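Long-range contacts in xylose isomerase domain protein TIM barrel (Planctomyces limnophilus, PDB 3TVA), which binds a magnesium ion within a xylose isomerase-like TIM barrel and probably acts as an isomerase: residues Gln31-Ala42 / Ala63-Gly73; Ser108-Ile119 / His147-His156. All coordinates share one frame; numbering follows the deposited sequence.

The two contacts show how a TIM barrel is assembled from repeated parallel strand pairs. Interaction 1 joins strands 37-41 and 66-71, and interaction 2 joins strands 118-121 and 154-158 with the helix ends that precede them; their centres lie about 15 Å apart. Strands 66-71 and 118-121 are neighbours in the same sheet, so the contacts meet directly: Ile70 N lies 3.0 Å from Ala118 O, a probable hydrogen bond. Only interaction 1 comes close to the magnesium site of Glu158, Asp184, His211 and Glu259. The side chain of Phe71 in interaction 1 comes within about 6 Å of the ion at nearest atoms, that of His156 in interaction 2 within about 10 Å.

Interaction 1 (Gln31-Ala42 / Ala63-Gly73); sequences QDLKVPTVQVHA and AGIQVTVIFGG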
# COMPACT_ATOMS: atom_id res chain seq x y z
N GLN A 31 13.40 13.75 1.94
CA GLN A 31 13.78 15.14 2.16
C GLN A 31 14.64 15.70 1.04
O GLN A 31 14.37 16.81 0.54
CB GLN A 31 14.60 15.25 3.45
CG GLN A 31 13.81 15.46 4.71
CD GLN A 31 14.70 15.87 5.87
OE1 GLN A 31 14.97 17.05 6.08
NE2 GLN A 31 15.19 14.87 6.60
N ASP A 32 15.67 14.95 0.67
CA ASP A 32 16.57 15.30 -0.42
C ASP A 32 15.77 15.54 -1.71
O ASP A 32 16.00 16.51 -2.42
CB ASP A 32 17.62 14.20 -0.64
CG ASP A 32 18.52 13.98 0.58
OD1 ASP A 32 18.70 14.92 1.38
OD2 ASP A 32 19.07 12.86 0.73
N LEU A 33 14.82 14.65 -1.98
CA LEU A 33 13.96 14.74 -3.18
C LEU A 33 12.89 15.83 -3.07
O LEU A 33 12.23 16.17 -4.05
CB LEU A 33 13.29 13.39 -3.45
CG LEU A 33 14.25 12.24 -3.75
CD1 LEU A 33 13.46 10.93 -3.89
CD2 LEU A 33 15.05 12.56 -5.00
N LYS A 34 12.71 16.35 -1.86
CA LYS A 34 11.78 17.45 -1.59
C LYS A 34 10.30 17.12 -1.80
O LYS A 34 9.50 18.03 -2.05
CB LYS A 34 12.16 18.69 -2.42
CG LYS A 34 13.56 19.25 -2.12
CD LYS A 34 13.85 20.45 -3.02
CE LYS A 34 15.11 21.18 -2.59
NZ LYS A 34 16.32 20.34 -2.74
N VAL A 35 9.94 15.85 -1.69
CA VAL A 35 8.53 15.47 -1.76
C VAL A 35 7.80 15.93 -0.51
O VAL A 35 8.35 15.88 0.59
CB VAL A 35 8.34 13.94 -1.99
CG1 VAL A 35 9.16 13.50 -3.20
CG2 VAL A 35 8.73 13.14 -0.76
N PRO A 36 6.57 16.45 -0.68
CA PRO A 36 5.72 16.93 0.42
C PRO A 36 5.08 15.85 1.31
O PRO A 36 4.68 16.16 2.43
CB PRO A 36 4.63 17.73 -0.32
CG PRO A 36 4.50 17.02 -1.64
CD PRO A 36 5.92 16.61 -2.00
N THR A 37 4.94 14.62 0.81
CA THR A 37 4.19 13.59 1.53
C THR A 37 4.90 12.25 1.46
O THR A 37 5.67 12.01 0.54
CB THR A 37 2.74 13.35 0.97
OG1 THR A 37 2.83 12.75 -0.33
CG2 THR A 37 1.95 14.62 0.88
N VAL A 38 4.64 11.40 2.45
CA VAL A 38 5.13 10.03 2.42
C VAL A 38 4.08 9.08 2.97
O VAL A 38 3.20 9.48 3.74
CB VAL A 38 6.42 9.85 3.27
CG1 VAL A 38 7.60 10.64 2.70
CG2 VAL A 38 6.18 10.21 4.74
N GLN A 39 4.19 7.82 2.58
CA GLN A 39 3.59 6.73 3.33
C GLN A 39 4.75 6.07 4.06
O GLN A 39 5.88 6.09 3.59
CB GLN A 39 2.91 5.72 2.42
CG GLN A 39 1.68 6.27 1.72
CD GLN A 39 0.93 5.19 0.98
OE1 GLN A 39 1.19 4.00 1.20
NE2 GLN A 39 0.01 5.58 0.11
N VAL A 40 4.48 5.52 5.23
CA VAL A 40 5.54 4.99 6.05
C VAL A 40 5.25 3.56 6.47
O VAL A 40 4.17 3.25 6.97
CB VAL A 40 5.70 5.83 7.34
CG1 VAL A 40 6.89 5.36 8.14
CG2 VAL A 40 5.84 7.30 6.99
N HIS A 41 6.23 2.67 6.29
CA HIS A 41 6.11 1.37 6.89
C HIS A 41 6.25 1.51 8.41
O HIS A 41 7.16 2.18 8.89
CB HIS A 41 7.16 0.41 6.33
CG HIS A 41 6.89 -1.03 6.66
ND1 HIS A 41 6.98 -1.53 7.94
CD2 HIS A 41 6.49 -2.06 5.88
CE1 HIS A 41 6.68 -2.82 7.93
NE2 HIS A 41 6.37 -3.16 6.69
N ALA A 42 5.34 0.91 9.17
CA ALA A 42 5.39 1.04 10.63
C ALA A 42 6.70 0.49 11.18
O ALA A 42 7.23 -0.49 10.68
CB ALA A 42 4.21 0.32 11.28
N ALA A 63 10.92 18.44 8.65
CA ALA A 63 11.26 18.19 7.26
C ALA A 63 10.22 18.73 6.26
O ALA A 63 10.42 18.65 5.05
CB ALA A 63 11.50 16.69 7.03
N GLY A 64 9.12 19.27 6.75
CA GLY A 64 8.03 19.71 5.88
C GLY A 64 7.28 18.55 5.22
O GLY A 64 6.77 18.69 4.10
N ILE A 65 7.19 17.42 5.89
CA ILE A 65 6.61 16.24 5.28
C ILE A 65 5.36 15.76 6.00
O ILE A 65 5.37 15.57 7.23
CB ILE A 65 7.63 15.08 5.21
CG1 ILE A 65 8.72 15.38 4.17
CG2 ILE A 65 6.93 13.76 4.92
CD1 ILE A 65 9.86 14.37 4.18
N GLN A 66 4.30 15.52 5.23
CA GLN A 66 3.05 14.98 5.76
C GLN A 66 2.98 13.46 5.58
O GLN A 66 3.22 12.95 4.49
CB GLN A 66 1.86 15.67 5.08
CG GLN A 66 0.49 15.23 5.59
CD GLN A 66 -0.66 15.69 4.66
OE1 GLN A 66 -0.44 16.41 3.68
NE2 GLN A 66 -1.88 15.25 4.98
N VAL A 67 2.62 12.74 6.64
CA VAL A 67 2.50 11.28 6.61
C VAL A 67 1.05 10.91 6.32
O VAL A 67 0.17 11.23 7.10
CB VAL A 67 2.90 10.68 7.97
CG1 VAL A 67 2.80 9.14 7.93
CG2 VAL A 67 4.30 11.14 8.37
N THR A 68 0.81 10.35 5.14
CA THR A 68 -0.53 10.00 4.68
C THR A 68 -1.09 8.62 5.09
O THR A 68 -2.27 8.48 5.33
CB THR A 68 -0.67 10.25 3.17
OG1 THR A 68 0.25 9.40 2.47
CG2 THR A 68 -0.34 11.72 2.85
N VAL A 69 -0.23 7.61 5.12
CA VAL A 69 -0.64 6.26 5.51
C VAL A 69 0.52 5.60 6.24
O VAL A 69 1.69 5.78 5.88
CB VAL A 69 -1.00 5.36 4.28
CG1 VAL A 69 -1.52 4.01 4.76
CG2 VAL A 69 -2.03 6.01 3.32
N ILE A 70 0.21 4.83 7.28
CA ILE A 70 1.22 3.99 7.92
C ILE A 70 0.91 2.51 7.66
O ILE A 70 -0.17 2.03 7.99
CB ILE A 70 1.35 4.29 9.43
CG1 ILE A 70 1.93 5.71 9.60
CG2 ILE A 70 2.23 3.23 10.10
CD1 ILE A 70 1.93 6.26 11.01
N PHE A 71 1.86 1.79 7.07
CA PHE A 71 1.60 0.43 6.60
C PHE A 71 2.04 -0.63 7.60
O PHE A 71 3.11 -0.53 8.18
CB PHE A 71 2.31 0.19 5.25
CG PHE A 71 1.37 0.14 4.08
CD1 PHE A 71 0.98 1.31 3.44
CD2 PHE A 71 0.86 -1.06 3.62
CE1 PHE A 71 0.10 1.27 2.37
CE2 PHE A 71 -0.02 -1.10 2.56
CZ PHE A 71 -0.40 0.07 1.93
N GLY A 72 1.21 -1.64 7.80
CA GLY A 72 1.61 -2.79 8.59
C GLY A 72 2.51 -3.74 7.82
O GLY A 72 2.45 -3.82 6.60
N GLY A 73 3.34 -4.46 8.55
CA GLY A 73 4.15 -5.54 8.02
C GLY A 73 4.56 -6.32 9.25
O GLY A 73 4.63 -5.74 10.34
O HOH W 1 3.76 18.71 3.23
O HOH W 2 2.12 9.96 0.36
O HOH W 3 -1.55 8.45 0.48
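Thr37 to His41 and Gln66 to Phe71 form a parallel strand pair, the two strands of a beta-alpha-beta unit in the wall of the TIM barrel, with helix 50-62 as the crossover. The strand axes run 14° apart and approach to 4.6 Å. Pairing begins with Gln66 N donating to Pro36 O and Val38 N to Gln66 O, then shifts at Thr68. Thr68 N bonds Val38 O, yet Val40 N goes to Val69 O (2.9 Å), so Thr68 and Val69 together do the work of one residue. This is a beta bulge, and the near-helical backbone of Thr68 makes room for it. Regular pairing resumes with Phe71 N to Val40 O at 2.7 Å and Ala42 N to Phe71 O.

Val38 and Val40 meet Ile65 and Val67 on the face turned to the helices; Val38 CG2 lies 3.6 Å from Ile65 CG2, the two side chains crossing at about a right angle. On the interior face, Gln39 runs alongside Val69. With CG beside the backbone N (chi1 -68°) and the chain extended beyond it, its OE1 reaches the edge of the Phe71 ring, 3.2 Å from CE1, and amide and ring are almost coplanar (9° apart). The same OE1 is hydrogen-bonded to His211, a magnesium ligand, while NE2 bonds Asn182 OD1; Gln39 is thus a second-shell residue held at both amide ends. One water joins Thr37 OG1 and Thr68 OG1, and another links Thr68 OG1 to Gln39 NE2, which donates to it.

On its other edge, strand 37-41 bonds strand 13-18 through Gln39 and His41, while Ile70 carries strand 66-71 on to strand 118-121 and packs under helix 97-114. Ala30 of helix 27-32 covers Val38 and Ile65.

Interaction 2 (Ser108-Ile119 / His147-His156); sequences SDFASWVGCPAI and HAANHGQAVH
A single carboxylate oxygen, Asp109 OD1, accepts from two histidines: His147 NE2 at 2.9 Å and His151 NE2 at 2.8 Å. In this TIM barrel the pair of bonds ties helix 97-114 to the last turn of helix 132-149 (His147) and to the turn that follows it (His151); helix 132-149 is the crossover of the beta-alpha-beta unit formed with strands 118-121 and 154-158. His151 comes from the anti side, its ring almost perpendicular to the carboxylate, whereas His147 meets OD1 from above that plane. Ser112 CB rests over a face of the His151 ring.

Deeper in, Gln153 is gripped at both ends of its amide: NE2 donates almost straight to Ser108 O (2.9 Å, 169°), OE1 accepts from Ser108 OG at 2.7 Å, and a water joins NE2 to Cys116 O. With an alanine here the amide is gone, which would probably leave Ser108 OG without its acceptor and the water with one partner fewer. Beyond it, Ala154 N bonds Pro117 O, and Ile119 bonds Ala154 and His156 through its N and O, closing a parallel strand pair. His156, whose ND1 bonds Ser209 OG, receives Ala118 CB over its ring in a CH-pi contact, 3.9 Å from the centroid.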
# COMPACT_ATOMS: atom_id res chain seq x y z
N SER A 108 -2.12 1.04 14.62
CA SER A 108 -3.20 2.04 14.70
C SER A 108 -2.98 3.04 15.84
O SER A 108 -3.13 4.25 15.64
CB SER A 108 -4.56 1.34 14.84
OG SER A 108 -5.61 2.29 15.01
N ASP A 109 -2.62 2.55 17.03
CA ASP A 109 -2.26 3.43 18.15
C ASP A 109 -1.09 4.37 17.78
O ASP A 109 -1.14 5.57 18.02
CB ASP A 109 -1.88 2.60 19.40
CG ASP A 109 -3.04 1.78 19.93
OD1 ASP A 109 -4.21 2.06 19.57
OD2 ASP A 109 -2.79 0.84 20.72
N PHE A 110 -0.04 3.81 17.19
CA PHE A 110 1.12 4.60 16.76
C PHE A 110 0.73 5.67 15.73
O PHE A 110 1.15 6.84 15.85
CB PHE A 110 2.18 3.66 16.17
CG PHE A 110 3.42 4.37 15.66
CD1 PHE A 110 3.54 4.71 14.32
CD2 PHE A 110 4.47 4.64 16.52
CE1 PHE A 110 4.68 5.35 13.84
CE2 PHE A 110 5.62 5.28 16.05
CZ PHE A 110 5.72 5.64 14.70
N ALA A 111 -0.07 5.29 14.73
CA ALA A 111 -0.53 6.24 13.72
C ALA A 111 -1.35 7.39 14.34
O ALA A 111 -1.26 8.54 13.93
CB ALA A 111 -1.36 5.52 12.65
N SER A 112 -2.15 7.06 15.35
CA SER A 112 -2.92 8.08 16.08
C SER A 112 -2.01 9.09 16.82
O SER A 112 -2.25 10.29 16.77
CB SER A 112 -3.89 7.41 17.06
OG SER A 112 -4.62 8.38 17.76
N TRP A 113 -0.98 8.60 17.49
CA TRP A 113 -0.01 9.47 18.14
C TRP A 113 0.76 10.34 17.13
O TRP A 113 1.09 11.49 17.40
CB TRP A 113 0.96 8.63 18.97
CG TRP A 113 0.33 7.90 20.11
CD1 TRP A 113 -0.67 8.36 20.94
CD2 TRP A 113 0.65 6.58 20.58
NE1 TRP A 113 -0.97 7.41 21.89
CE2 TRP A 113 -0.18 6.30 21.69
CE3 TRP A 113 1.57 5.60 20.17
CZ2 TRP A 113 -0.13 5.09 22.39
CZ3 TRP A 113 1.63 4.39 20.87
CH2 TRP A 113 0.78 4.15 21.97
N VAL A 114 1.03 9.78 15.96
CA VAL A 114 1.71 10.49 14.89
C VAL A 114 0.80 11.53 14.24
O VAL A 114 1.27 12.56 13.75
CB VAL A 114 2.25 9.49 13.82
CG1 VAL A 114 2.63 10.18 12.53
CG2 VAL A 114 3.46 8.73 14.38
N GLY A 115 -0.51 11.29 14.27
CA GLY A 115 -1.46 12.19 13.64
C GLY A 115 -1.82 11.78 12.22
O GLY A 115 -2.32 12.58 11.43
N CYS A 116 -1.55 10.52 11.88
CA CYS A 116 -1.84 10.01 10.54
C CYS A 116 -3.22 9.34 10.49
O CYS A 116 -3.50 8.44 11.27
CB CYS A 116 -0.76 9.00 10.14
SG CYS A 116 -1.04 8.23 8.55
N PRO A 117 -4.09 9.81 9.57
CA PRO A 117 -5.50 9.42 9.39
C PRO A 117 -5.73 7.99 8.88
O PRO A 117 -6.88 7.54 8.80
CB PRO A 117 -6.05 10.48 8.42
CG PRO A 117 -4.86 10.83 7.58
CD PRO A 117 -3.66 10.76 8.52
N ALA A 118 -4.68 7.32 8.42
CA ALA A 118 -4.89 6.04 7.77
C ALA A 118 -3.78 5.03 8.03
O ALA A 118 -2.61 5.38 8.15
CB ALA A 118 -5.08 6.24 6.26
N ILE A 119 -4.18 3.76 8.10
CA ILE A 119 -3.22 2.67 8.14
C ILE A 119 -3.48 1.74 6.97
O ILE A 119 -4.58 1.71 6.42
CB ILE A 119 -3.28 1.87 9.47
CG1 ILE A 119 -4.68 1.29 9.69
CG2 ILE A 119 -2.83 2.74 10.66
CD1 ILE A 119 -4.83 0.63 11.07
N HIS A 147 -11.45 -0.56 15.93
CA HIS A 147 -10.33 -0.01 16.68
C HIS A 147 -9.84 1.25 15.98
O HIS A 147 -9.59 2.29 16.60
CB HIS A 147 -9.20 -1.04 16.78
CG HIS A 147 -8.06 -0.60 17.65
ND1 HIS A 147 -7.98 -0.92 18.99
CD2 HIS A 147 -6.97 0.15 17.38
CE1 HIS A 147 -6.88 -0.39 19.50
NE2 HIS A 147 -6.25 0.26 18.55
N ALA A 148 -9.71 1.16 14.66
CA ALA A 148 -9.30 2.32 13.87
C ALA A 148 -10.34 3.46 13.91
O ALA A 148 -9.97 4.63 14.02
CB ALA A 148 -9.01 1.91 12.42
N ALA A 149 -11.62 3.11 13.83
CA ALA A 149 -12.69 4.12 13.92
C ALA A 149 -12.59 4.89 15.24
O ALA A 149 -12.80 6.10 15.28
CB ALA A 149 -14.08 3.49 13.79
N ASN A 150 -12.28 4.18 16.33
CA ASN A 150 -12.13 4.86 17.62
C ASN A 150 -10.95 5.84 17.63
O ASN A 150 -10.85 6.69 18.50
CB ASN A 150 -12.07 3.85 18.77
CG ASN A 150 -13.41 3.16 18.99
OD1 ASN A 150 -14.46 3.71 18.65
ND2 ASN A 150 -13.37 1.96 19.53
N HIS A 151 -10.05 5.71 16.65
CA HIS A 151 -8.99 6.70 16.45
C HIS A 151 -9.29 7.73 15.35
O HIS A 151 -8.44 8.55 15.04
CB HIS A 151 -7.63 6.02 16.18
CG HIS A 151 -7.00 5.40 17.39
ND1 HIS A 151 -6.90 6.05 18.60
CD2 HIS A 151 -6.39 4.20 17.56
CE1 HIS A 151 -6.29 5.27 19.48
NE2 HIS A 151 -5.98 4.14 18.87
N GLY A 152 -10.47 7.66 14.73
CA GLY A 152 -10.73 8.52 13.59
C GLY A 152 -9.94 8.10 12.34
O GLY A 152 -9.62 8.92 11.49
N GLN A 153 -9.66 6.81 12.21
CA GLN A 153 -8.80 6.34 11.12
C GLN A 153 -9.52 5.45 10.14
O GLN A 153 -10.52 4.81 10.47
CB GLN A 153 -7.62 5.52 11.65
CG GLN A 153 -6.60 6.26 12.43
CD GLN A 153 -5.64 5.32 13.16
OE1 GLN A 153 -5.72 4.10 13.04
NE2 GLN A 153 -4.73 5.90 13.92
N ALA A 154 -8.96 5.37 8.94
CA ALA A 154 -9.40 4.45 7.91
C ALA A 154 -8.35 3.35 7.73
O ALA A 154 -7.16 3.56 8.00
CB ALA A 154 -9.60 5.21 6.57
N VAL A 155 -8.80 2.17 7.31
CA VAL A 155 -7.90 1.08 6.91
C VAL A 155 -7.94 0.92 5.38
O VAL A 155 -9.02 0.79 4.79
CB VAL A 155 -8.31 -0.25 7.55
CG1 VAL A 155 -7.40 -1.38 7.08
CG2 VAL A 155 -8.29 -0.13 9.08
N HIS A 156 -6.77 0.96 4.75
CA HIS A 156 -6.65 0.84 3.30
C HIS A 156 -6.06 -0.53 2.94
O HIS A 156 -4.89 -0.82 3.27
CB HIS A 156 -5.73 1.93 2.74
CG HIS A 156 -6.21 3.33 2.99
ND1 HIS A 156 -5.53 4.44 2.52
CD2 HIS A 156 -7.29 3.81 3.64
CE1 HIS A 156 -6.16 5.54 2.88
NE2 HIS A 156 -7.24 5.19 3.56
O HOH W 4 -4.96 8.92 13.66
O HOH W 5 -9.64 8.89 8.42